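Local atomic coordinates of molybdopterin-guanine dinucleotide biosynthesis protein B (MobB) (Archaeoglobus fulgidus, PDB entry 2F1R), a protein that probably binds GTP and is thought to take part in making the molybdopterin-guanine dinucleotide form of the molybdenum cofactor. Residues A[129-134]-A[142-147]; A[8-13]-A[113-118]; A[16-21]-A[147-152]. All blocks are in the same frame, centred on the assembly; numbering follows the deposited sequence.

Contact 1: A[129-134]-A[142-147]; sequences ILAVVC and KWFRRD
Val132 and Val133 pair in parallel with Trp143 and Phe144, adding the short strand 143-144 at the edge of this chain's parallel sheet, which belongs to a P-loop NTPase-type fold. Three backbone hydrogen bonds of 2.8 to 3.0 Å join the strands: Val132 N to Lys142 O, Phe144 N to Val132 O and Cys134 N to Phe144 O. Beta-branched valines suit the extended backbone, and both are buried. On one face of the sheet Phe144 turns its ring edge to Ala131, and Phe144 CE2 lies 3.9 Å from Ala131 CB; the small alanine meets the ring edge with its single methyl, beneath helix 149-160. Just beyond the pairing, the bent chain of Arg146 crosses Val133 obliquely, Arg146 CD 3.7 Å from Val133 CG1, so that aliphatic carbons meet before the guanidinium passes Cys134. Trp143 belongs to the other face, with Val132. Its CG stands anti to the backbone N (chi1 165°), and from there the indole brings its N-H to the backbone just past the last strand bond: Trp143 NE1 donates to Cys134 O over 2.6 Å, the oxygen close to the indole plane and the donor tilted 21° from the carbonyl plane.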
loop_
_atom_site.group_PDB
_atom_site.type_symbol
_atom_site.label_atom_id
_atom_site.label_comp_id
_atom_site.label_asym_id
_atom_site.label_seq_id
_atom_site.Cartn_x
_atom_site.Cartn_y
_atom_site.Cartn_z
ATOM N N ILE A 129 27.665 -11.067 -2.517
ATOM C CA ILE A 129 27.620 -11.208 -1.064
ATOM C C ILE A 129 28.473 -10.089 -0.475
ATOM O O ILE A 129 29.693 -10.015 -0.690
ATOM C CB ILE A 129 28.034 -12.629 -0.546
ATOM C CG1 ILE A 129 27.018 -13.689 -1.030
ATOM C CG2 ILE A 129 28.179 -12.648 0.999
ATOM C CD1 ILE A 129 27.559 -15.129 -0.969
ATOM N N LEU A 130 27.807 -9.239 0.294
ATOM C CA LEU A 130 28.449 -8.080 0.851
ATOM C C LEU A 130 28.979 -8.428 2.210
ATOM O O LEU A 130 30.037 -7.888 2.640
ATOM C CB LEU A 130 27.434 -6.933 0.979
ATOM C CG LEU A 130 26.852 -6.365 -0.321
ATOM C CD1 LEU A 130 26.018 -5.187 -0.049
ATOM C CD2 LEU A 130 27.958 -6.044 -1.328
ATOM N N ALA A 131 28.220 -9.289 2.917
ATOM C CA ALA A 131 28.653 -9.743 4.242
ATOM C C ALA A 131 27.852 -10.933 4.686
ATOM O O ALA A 131 26.741 -11.181 4.178
ATOM C CB ALA A 131 28.514 -8.611 5.262
ATOM N N VAL A 132 28.406 -11.671 5.648
ATOM C CA VAL A 132 27.746 -12.839 6.160
ATOM C C VAL A 132 27.530 -12.588 7.624
ATOM O O VAL A 132 28.459 -12.116 8.314
ATOM C CB VAL A 132 28.559 -14.148 5.903
ATOM C CG1 VAL A 132 27.912 -15.355 6.634
ATOM C CG2 VAL A 132 28.722 -14.445 4.336
ATOM N N VAL A 133 26.313 -12.877 8.100
ATOM C CA VAL A 133 26.000 -12.816 9.540
ATOM C C VAL A 133 25.866 -14.248 10.099
ATOM O O VAL A 133 25.014 -15.012 9.687
ATOM C CB VAL A 133 24.775 -11.973 9.808
ATOM C CG1 VAL A 133 24.446 -11.952 11.290
ATOM C CG2 VAL A 133 25.015 -10.552 9.291
ATOM N N CYS A 134 26.747 -14.594 11.029
ATOM C CA CYS A 134 26.849 -15.955 11.532
ATOM C C CYS A 134 27.589 -15.917 12.873
ATOM O O CYS A 134 28.610 -15.230 13.024
ATOM C CB CYS A 134 27.604 -16.807 10.525
ATOM S SG CYS A 134 27.620 -18.558 10.973
ATOM N N LYS A 142 33.298 -10.600 4.404
ATOM C CA LYS A 142 33.078 -9.723 5.549
ATOM C C LYS A 142 32.103 -10.418 6.525
ATOM O O LYS A 142 31.078 -10.946 6.109
ATOM C CB LYS A 142 32.518 -8.388 5.066
ATOM C CG LYS A 142 32.434 -7.338 6.111
ATOM C CD LYS A 142 33.602 -6.373 6.028
ATOM C CE LYS A 142 33.834 -5.694 7.405
ATOM N NZ LYS A 142 33.156 -4.389 7.518
ATOM N N TRP A 143 32.426 -10.424 7.808
ATOM C CA TRP A 143 31.717 -11.289 8.745
ATOM C C TRP A 143 31.328 -10.533 9.997
ATOM O O TRP A 143 32.129 -9.805 10.542
ATOM C CB TRP A 143 32.558 -12.547 9.089
ATOM C CG TRP A 143 32.046 -13.277 10.321
ATOM C CD1 TRP A 143 30.814 -13.907 10.467
ATOM C CD2 TRP A 143 32.725 -13.445 11.579
ATOM N NE1 TRP A 143 30.700 -14.420 11.732
ATOM C CE2 TRP A 143 31.853 -14.164 12.432
ATOM C CE3 TRP A 143 33.977 -13.045 12.067
ATOM C CZ2 TRP A 143 32.193 -14.504 13.759
ATOM C CZ3 TRP A 143 34.317 -13.370 13.385
ATOM C CH2 TRP A 143 33.413 -14.112 14.218
ATOM N N PHE A 144 30.087 -10.701 10.428
ATOM C CA PHE A 144 29.583 -10.190 11.698
ATOM C C PHE A 144 28.872 -11.337 12.407
ATOM O O PHE A 144 28.374 -12.269 11.774
ATOM C CB PHE A 144 28.545 -9.059 11.454
ATOM C CG PHE A 144 29.089 -7.885 10.681
ATOM C CD1 PHE A 144 29.846 -6.887 11.322
ATOM C CD2 PHE A 144 28.886 -7.797 9.324
ATOM C CE1 PHE A 144 30.398 -5.818 10.603
ATOM C CE2 PHE A 144 29.416 -6.734 8.612
ATOM C CZ PHE A 144 30.178 -5.748 9.245
ATOM N N ARG A 145 28.839 -11.268 13.717
ATOM C CA ARG A 145 27.970 -12.134 14.514
ATOM C C ARG A 145 26.539 -11.590 14.545
ATOM O O ARG A 145 26.340 -10.419 14.339
ATOM C CB ARG A 145 28.523 -12.245 15.936
ATOM C CG ARG A 145 29.918 -12.842 16.018
ATOM C CD ARG A 145 30.543 -12.657 17.386
ATOM N NE ARG A 145 29.721 -13.198 18.460
ATOM C CZ ARG A 145 30.200 -13.590 19.643
ATOM N NH1 ARG A 145 31.522 -13.528 19.887
ATOM N NH2 ARG A 145 29.373 -14.073 20.577
ATOM N N ARG A 146 25.558 -12.449 14.830
ATOM C CA ARG A 146 24.102 -12.091 14.892
ATOM C C ARG A 146 23.800 -10.839 15.730
ATOM O O ARG A 146 22.952 -10.028 15.373
ATOM C CB ARG A 146 23.287 -13.290 15.446
ATOM C CG ARG A 146 22.320 -14.061 14.492
ATOM C CD ARG A 146 22.887 -14.714 13.135
ATOM N NE ARG A 146 23.838 -15.828 13.256
ATOM C CZ ARG A 146 23.556 -17.122 13.496
ATOM N NH1 ARG A 146 22.299 -17.545 13.655
ATOM N NH2 ARG A 146 24.560 -18.004 13.591
ATOM N N ASP A 147 24.546 -10.677 16.818
ATOM C CA ASP A 147 24.357 -9.647 17.830
ATOM C C ASP A 147 24.905 -8.260 17.490
ATOM O O ASP A 147 24.680 -7.296 18.217
ATOM C CB ASP A 147 25.039 -10.136 19.137
ATOM C CG ASP A 147 26.204 -11.175 18.890
ATOM O OD1 ASP A 147 25.951 -12.295 18.329
ATOM O OD2 ASP A 147 27.380 -10.894 19.308
#

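Contact 2: A[8-13]-A[113-118]; sequences VGTSDS and VVVKKP
The flat groups that meet between Val8-Thr10 and Val113-Val115 are peptide carbonyls, used at their oxygen ends. Thr10 N approaches Val114 O in the carbonyl plane (3.2 Å), whereas Val114 N reaches Val8 O from 15° out of that carbonyl's plane, in a shorter and almost straight bond of 2.7 Å. Val114 O has a second donor in an ordered water 2.6 Å away. This water also donates to Ser11 O and accepts from Ser11 N, linking the backbone of Ser11 to the end of strand 111-114. On one face of the sheet Val8 CG2 and Val113 CG2 touch at 3.7 Å, methyls of beta-branched residues that suit a buried strand pair. Between the strands, Gly9 CA makes a CA-H...O contact of 3.3 Å with Val114 O. A CB here would run into that oxygen, and at a phi of 146° it would also jam against the preceding carbonyl, so glycine suits the place. Thr10 ends the pairing: Thr10 CG2 meets Val115 CG1 at 4.0 Å, while its OG1, set between the backbone N and the carbonyl carbon (chi1 61°), is hydrogen-bonded to Glu120. Ser11 then stands at the N-cap of helix 12-28, where its short hydroxyl side chain bonds to Gly14 N. Strand, glycine-bearing loop and helix follow one another here as in the Walker A P-loop, consistent with the nucleotide-binding role expected of this family.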
loop_
_atom_site.group_PDB
_atom_site.type_symbol
_atom_site.label_atom_id
_atom_site.label_comp_id
_atom_site.label_asym_id
_atom_site.label_seq_id
_atom_site.Cartn_x
_atom_site.Cartn_y
_atom_site.Cartn_z
ATOM N N VAL A 8 19.053 -12.206 3.162
ATOM C CA VAL A 8 18.721 -13.547 2.804
ATOM C C VAL A 8 19.273 -14.527 3.856
ATOM O O VAL A 8 20.129 -14.158 4.677
ATOM C CB VAL A 8 19.250 -13.934 1.404
ATOM C CG1 VAL A 8 18.703 -12.945 0.310
ATOM C CG2 VAL A 8 20.797 -14.024 1.399
ATOM N N GLY A 9 18.773 -15.771 3.803
ATOM C CA GLY A 9 19.401 -16.845 4.541
ATOM C C GLY A 9 18.434 -17.895 5.078
ATOM O O GLY A 9 17.294 -17.975 4.635
ATOM N N THR A 10 18.899 -18.655 6.067
ATOM C CA THR A 10 18.214 -19.865 6.497
ATOM C C THR A 10 17.247 -19.726 7.679
ATOM O O THR A 10 16.437 -20.637 7.944
ATOM C CB THR A 10 19.235 -20.993 6.805
ATOM O OG1 THR A 10 20.090 -20.567 7.871
ATOM C CG2 THR A 10 20.056 -21.336 5.535
ATOM N N SER A 11 17.306 -18.605 8.375
ATOM C CA SER A 11 16.398 -18.375 9.509
ATOM C C SER A 11 15.413 -17.226 9.251
ATOM O O SER A 11 15.801 -16.071 9.310
ATOM C CB SER A 11 17.198 -18.061 10.775
ATOM O OG SER A 11 16.278 -17.871 11.839
ATOM N N ASP A 12 14.141 -17.566 9.005
ATOM C CA ASP A 12 13.076 -16.584 8.746
ATOM C C ASP A 12 13.051 -15.548 9.863
ATOM O O ASP A 12 12.933 -14.335 9.609
ATOM C CB ASP A 12 11.706 -17.284 8.630
ATOM C CG ASP A 12 11.254 -17.494 7.174
ATOM O OD1 ASP A 12 11.985 -17.100 6.225
ATOM O OD2 ASP A 12 10.143 -18.059 6.980
ATOM N N SER A 13 13.168 -16.041 11.100
ATOM C CA SER A 13 13.013 -15.222 12.286
ATOM C C SER A 13 14.227 -14.338 12.489
ATOM O O SER A 13 14.099 -13.224 12.978
ATOM C CB SER A 13 12.796 -16.102 13.538
ATOM O OG SER A 13 14.025 -16.403 14.195
ATOM N N VAL A 113 23.972 -12.161 3.995
ATOM C CA VAL A 113 23.555 -13.567 4.155
ATOM C C VAL A 113 23.569 -13.925 5.622
ATOM O O VAL A 113 24.645 -13.867 6.231
ATOM C CB VAL A 113 24.499 -14.567 3.413
ATOM C CG1 VAL A 113 24.093 -16.060 3.722
ATOM C CG2 VAL A 113 24.492 -14.300 1.914
ATOM N N VAL A 114 22.407 -14.271 6.191
ATOM C CA VAL A 114 22.297 -14.610 7.605
ATOM C C VAL A 114 22.022 -16.099 7.786
ATOM O O VAL A 114 20.939 -16.587 7.402
ATOM C CB VAL A 114 21.205 -13.779 8.302
ATOM C CG1 VAL A 114 21.215 -14.036 9.802
ATOM C CG2 VAL A 114 21.393 -12.300 8.006
ATOM N N VAL A 115 23.017 -16.812 8.310
ATOM C CA VAL A 115 22.931 -18.261 8.421
ATOM C C VAL A 115 23.353 -18.758 9.803
ATOM O O VAL A 115 24.037 -18.072 10.554
ATOM C CB VAL A 115 23.763 -18.983 7.349
ATOM C CG1 VAL A 115 23.116 -18.806 5.976
ATOM C CG2 VAL A 115 25.238 -18.511 7.338
ATOM N N LYS A 116 22.884 -19.951 10.128
ATOM C CA LYS A 116 23.329 -20.670 11.303
ATOM C C LYS A 116 24.701 -21.350 11.129
ATOM O O LYS A 116 25.574 -21.282 11.991
ATOM C CB LYS A 116 22.286 -21.754 11.654
ATOM C CG LYS A 116 22.595 -22.376 13.048
ATOM C CD LYS A 116 22.117 -21.478 14.214
ATOM C CE LYS A 116 22.164 -22.245 15.520
ATOM N NZ LYS A 116 22.199 -23.669 15.064
ATOM N N LYS A 117 24.879 -22.018 10.013
ATOM C CA LYS A 117 26.096 -22.785 9.733
ATOM C C LYS A 117 26.802 -22.146 8.576
ATOM O O LYS A 117 26.148 -21.771 7.606
ATOM C CB LYS A 117 25.718 -24.209 9.301
ATOM C CG LYS A 117 24.732 -24.927 10.196
ATOM C CD LYS A 117 24.237 -26.178 9.470
ATOM C CE LYS A 117 23.093 -26.840 10.236
ATOM N NZ LYS A 117 22.462 -25.922 11.278
ATOM N N PRO A 118 28.139 -22.088 8.611
ATOM C CA PRO A 118 28.906 -21.419 7.520
ATOM C C PRO A 118 28.690 -22.013 6.102
ATOM O O PRO A 118 28.645 -21.265 5.132
ATOM C CB PRO A 118 30.375 -21.579 7.943
ATOM C CG PRO A 118 30.345 -22.076 9.368
ATOM C CD PRO A 118 29.014 -22.714 9.625
HETATM O O HOH W 1 18.435 -16.381 8.171
#

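Contact 3: A[16-21]-A[147-152]; sequences TTLITR and DEVERI
Asp147 leads the chain past Arg21, Asp147 CA lying 4.4 Å from Arg21 NH1. Its carboxylate turns elsewhere: Asp147 OD1 is 6.7 Å from Arg21 NH1, so any attraction would probably be weak and long-range. Glu148, at the centre of an inverse gamma turn and at the N-cap position, faces away from helix 12-28. Its long acidic side chain is occupied at both oxygens, OE1 receiving the backbone N of Arg145 and Glu148 OE2 forming a salt bridge with Arg151 NH1 at 2.6 Å. Val149 carries the contact. Its CG1 methyl sits over the centre of one face of the Arg21 guanidinium, Val149 CG1 3.3 Å from Arg21 CZ, with the two side chains crossing at about a right angle. The bend at chi3 (-54°) turns Arg21 NE to within 3.4 Å of Val149 CG1. A short branched residue fits this tight spot, and the arginine can offer it a flat face while NH2 makes a weak hydrogen bond to Arg146 O. Ile152 drops deeper: Ile152 CD1 meets Leu18 CD1 at 3.8 Å, again crosswise, Leu18 CG being anti to its backbone N (chi1 -176°). Helices 12-28 and 149-160 thus lie side by side over one sheet face, Leu18 resting on Val114 and Ile152 on Ile112 and Phe144, while Thr16 and Thr20 pack against Ile56 and Ser59 of the second subunit.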
loop_
_atom_site.group_PDB
_atom_site.type_symbol
_atom_site.label_atom_id
_atom_site.label_comp_id
_atom_site.label_asym_id
_atom_site.label_seq_id
_atom_site.Cartn_x
_atom_site.Cartn_y
_atom_site.Cartn_z
ATOM N N THR A 16 14.167 -11.349 10.106
ATOM C CA THR A 16 13.172 -10.345 10.516
ATOM C C THR A 16 13.713 -9.615 11.720
ATOM O O THR A 16 13.582 -8.415 11.807
ATOM C CB THR A 16 11.766 -10.983 10.801
ATOM O OG1 THR A 16 11.373 -11.799 9.692
ATOM C CG2 THR A 16 10.670 -9.918 11.035
ATOM N N THR A 17 14.364 -10.331 12.639
ATOM C CA THR A 17 14.967 -9.716 13.818
ATOM C C THR A 17 16.123 -8.766 13.494
ATOM O O THR A 17 16.219 -7.694 14.069
ATOM C CB THR A 17 15.403 -10.810 14.842
ATOM O OG1 THR A 17 14.235 -11.267 15.516
ATOM C CG2 THR A 17 16.414 -10.282 15.895
ATOM N N LEU A 18 17.033 -9.174 12.615
ATOM C CA LEU A 18 18.088 -8.281 12.213
ATOM C C LEU A 18 17.500 -6.964 11.630
ATOM O O LEU A 18 18.000 -5.880 11.940
ATOM C CB LEU A 18 18.960 -8.980 11.160
ATOM C CG LEU A 18 20.167 -8.168 10.727
ATOM C CD1 LEU A 18 21.145 -7.944 11.865
ATOM C CD2 LEU A 18 20.809 -8.871 9.560
ATOM N N ILE A 19 16.487 -7.073 10.754
ATOM C CA ILE A 19 15.861 -5.868 10.099
ATOM C C ILE A 19 15.295 -4.903 11.142
ATOM O O ILE A 19 15.634 -3.715 11.147
ATOM C CB ILE A 19 14.818 -6.257 8.990
ATOM C CG1 ILE A 19 15.551 -6.920 7.817
ATOM C CG2 ILE A 19 14.025 -5.033 8.411
ATOM C CD1 ILE A 19 14.624 -7.609 6.842
ATOM N N THR A 20 14.559 -5.436 12.114
ATOM C CA THR A 20 13.862 -4.575 13.065
ATOM C C THR A 20 14.825 -3.953 14.093
ATOM O O THR A 20 14.679 -2.784 14.444
ATOM C CB THR A 20 12.686 -5.278 13.759
ATOM O OG1 THR A 20 13.209 -6.322 14.566
ATOM C CG2 THR A 20 11.726 -5.848 12.737
ATOM N N ARG A 21 15.820 -4.717 14.542
ATOM C CA ARG A 21 16.872 -4.172 15.402
ATOM C C ARG A 21 17.715 -3.129 14.693
ATOM O O ARG A 21 18.094 -2.147 15.288
ATOM C CB ARG A 21 17.765 -5.302 15.960
ATOM C CG ARG A 21 17.070 -6.056 17.117
ATOM C CD ARG A 21 18.033 -7.003 17.872
ATOM N NE ARG A 21 18.664 -7.911 16.908
ATOM C CZ ARG A 21 19.616 -8.818 17.165
ATOM N NH1 ARG A 21 20.089 -9.012 18.414
ATOM N NH2 ARG A 21 20.100 -9.532 16.129
ATOM N N ASP A 147 24.546 -10.677 16.818
ATOM C CA ASP A 147 24.357 -9.647 17.830
ATOM C C ASP A 147 24.905 -8.260 17.490
ATOM O O ASP A 147 24.680 -7.296 18.217
ATOM C CB ASP A 147 25.039 -10.136 19.137
ATOM C CG ASP A 147 26.204 -11.175 18.890
ATOM O OD1 ASP A 147 25.951 -12.295 18.329
ATOM O OD2 ASP A 147 27.380 -10.894 19.308
ATOM N N GLU A 148 25.668 -8.151 16.415
ATOM C CA GLU A 148 26.448 -6.938 16.196
ATOM C C GLU A 148 25.641 -5.925 15.344
ATOM O O GLU A 148 26.113 -5.404 14.322
ATOM C CB GLU A 148 27.782 -7.303 15.521
ATOM C CG GLU A 148 28.813 -8.033 16.401
ATOM C CD GLU A 148 30.142 -8.198 15.665
ATOM O OE1 GLU A 148 30.236 -9.065 14.781
ATOM O OE2 GLU A 148 31.101 -7.467 15.952
ATOM N N VAL A 149 24.423 -5.648 15.789
ATOM C CA VAL A 149 23.442 -4.955 14.959
ATOM C C VAL A 149 23.874 -3.564 14.607
ATOM O O VAL A 149 23.660 -3.128 13.470
ATOM C CB VAL A 149 22.010 -4.976 15.579
ATOM C CG1 VAL A 149 21.613 -6.404 15.985
ATOM C CG2 VAL A 149 21.872 -4.006 16.760
ATOM N N GLU A 150 24.504 -2.869 15.557
ATOM C CA GLU A 150 25.060 -1.540 15.281
ATOM C C GLU A 150 26.175 -1.563 14.226
ATOM O O GLU A 150 26.286 -0.621 13.392
ATOM C CB GLU A 150 25.563 -0.857 16.570
ATOM C CG GLU A 150 24.449 -0.416 17.533
ATOM C CD GLU A 150 24.181 -1.403 18.689
ATOM O OE1 GLU A 150 23.399 -1.048 19.612
ATOM O OE2 GLU A 150 24.738 -2.531 18.685
ATOM N N ARG A 151 26.991 -2.626 14.248
ATOM C CA ARG A 151 28.103 -2.759 13.312
ATOM C C ARG A 151 27.548 -3.089 11.928
ATOM O O ARG A 151 28.088 -2.629 10.916
ATOM C CB ARG A 151 29.106 -3.859 13.744
ATOM C CG ARG A 151 30.112 -3.492 14.873
ATOM C CD ARG A 151 31.269 -4.557 14.985
ATOM N NE ARG A 151 32.060 -4.681 13.731
ATOM C CZ ARG A 151 32.798 -5.739 13.373
ATOM N NH1 ARG A 151 32.854 -6.808 14.153
ATOM N NH2 ARG A 151 33.474 -5.727 12.213
ATOM N N ILE A 152 26.491 -3.895 11.877
ATOM C CA ILE A 152 25.899 -4.280 10.591
ATOM C C ILE A 152 25.135 -3.116 9.970
ATOM O O ILE A 152 25.239 -2.866 8.756
ATOM C CB ILE A 152 25.030 -5.560 10.695
ATOM C CG1 ILE A 152 25.843 -6.726 11.288
ATOM C CG2 ILE A 152 24.451 -5.957 9.293
ATOM C CD1 ILE A 152 24.971 -7.827 12.009
#

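How the contacts relate
Contacts 1 and 2 belong to one sheet and are joined through adjacent strands 111-114 and 129-133, with Val113 probably hydrogen-bonded to both Ala131 and Val133. Their chemistry is mainly that of the backbone, although an indole N-H adds a side-chain bond in contact 1 and a water bridges Val114 and Ser11 in contact 2. Contact 3 relies on side chains instead, pairing two helices above the sheet. It shares Asp147 with contact 1 and helix 12-28 with contact 2. All three are partly buried: the valines of the strands, Ala131, Phe144, Leu18 and Ile152 lie inside, with Phe144 against Ile152 and Val114 against Leu18 linking sheet to helices, while Lys142, Thr10 and Arg21 lie at the surface.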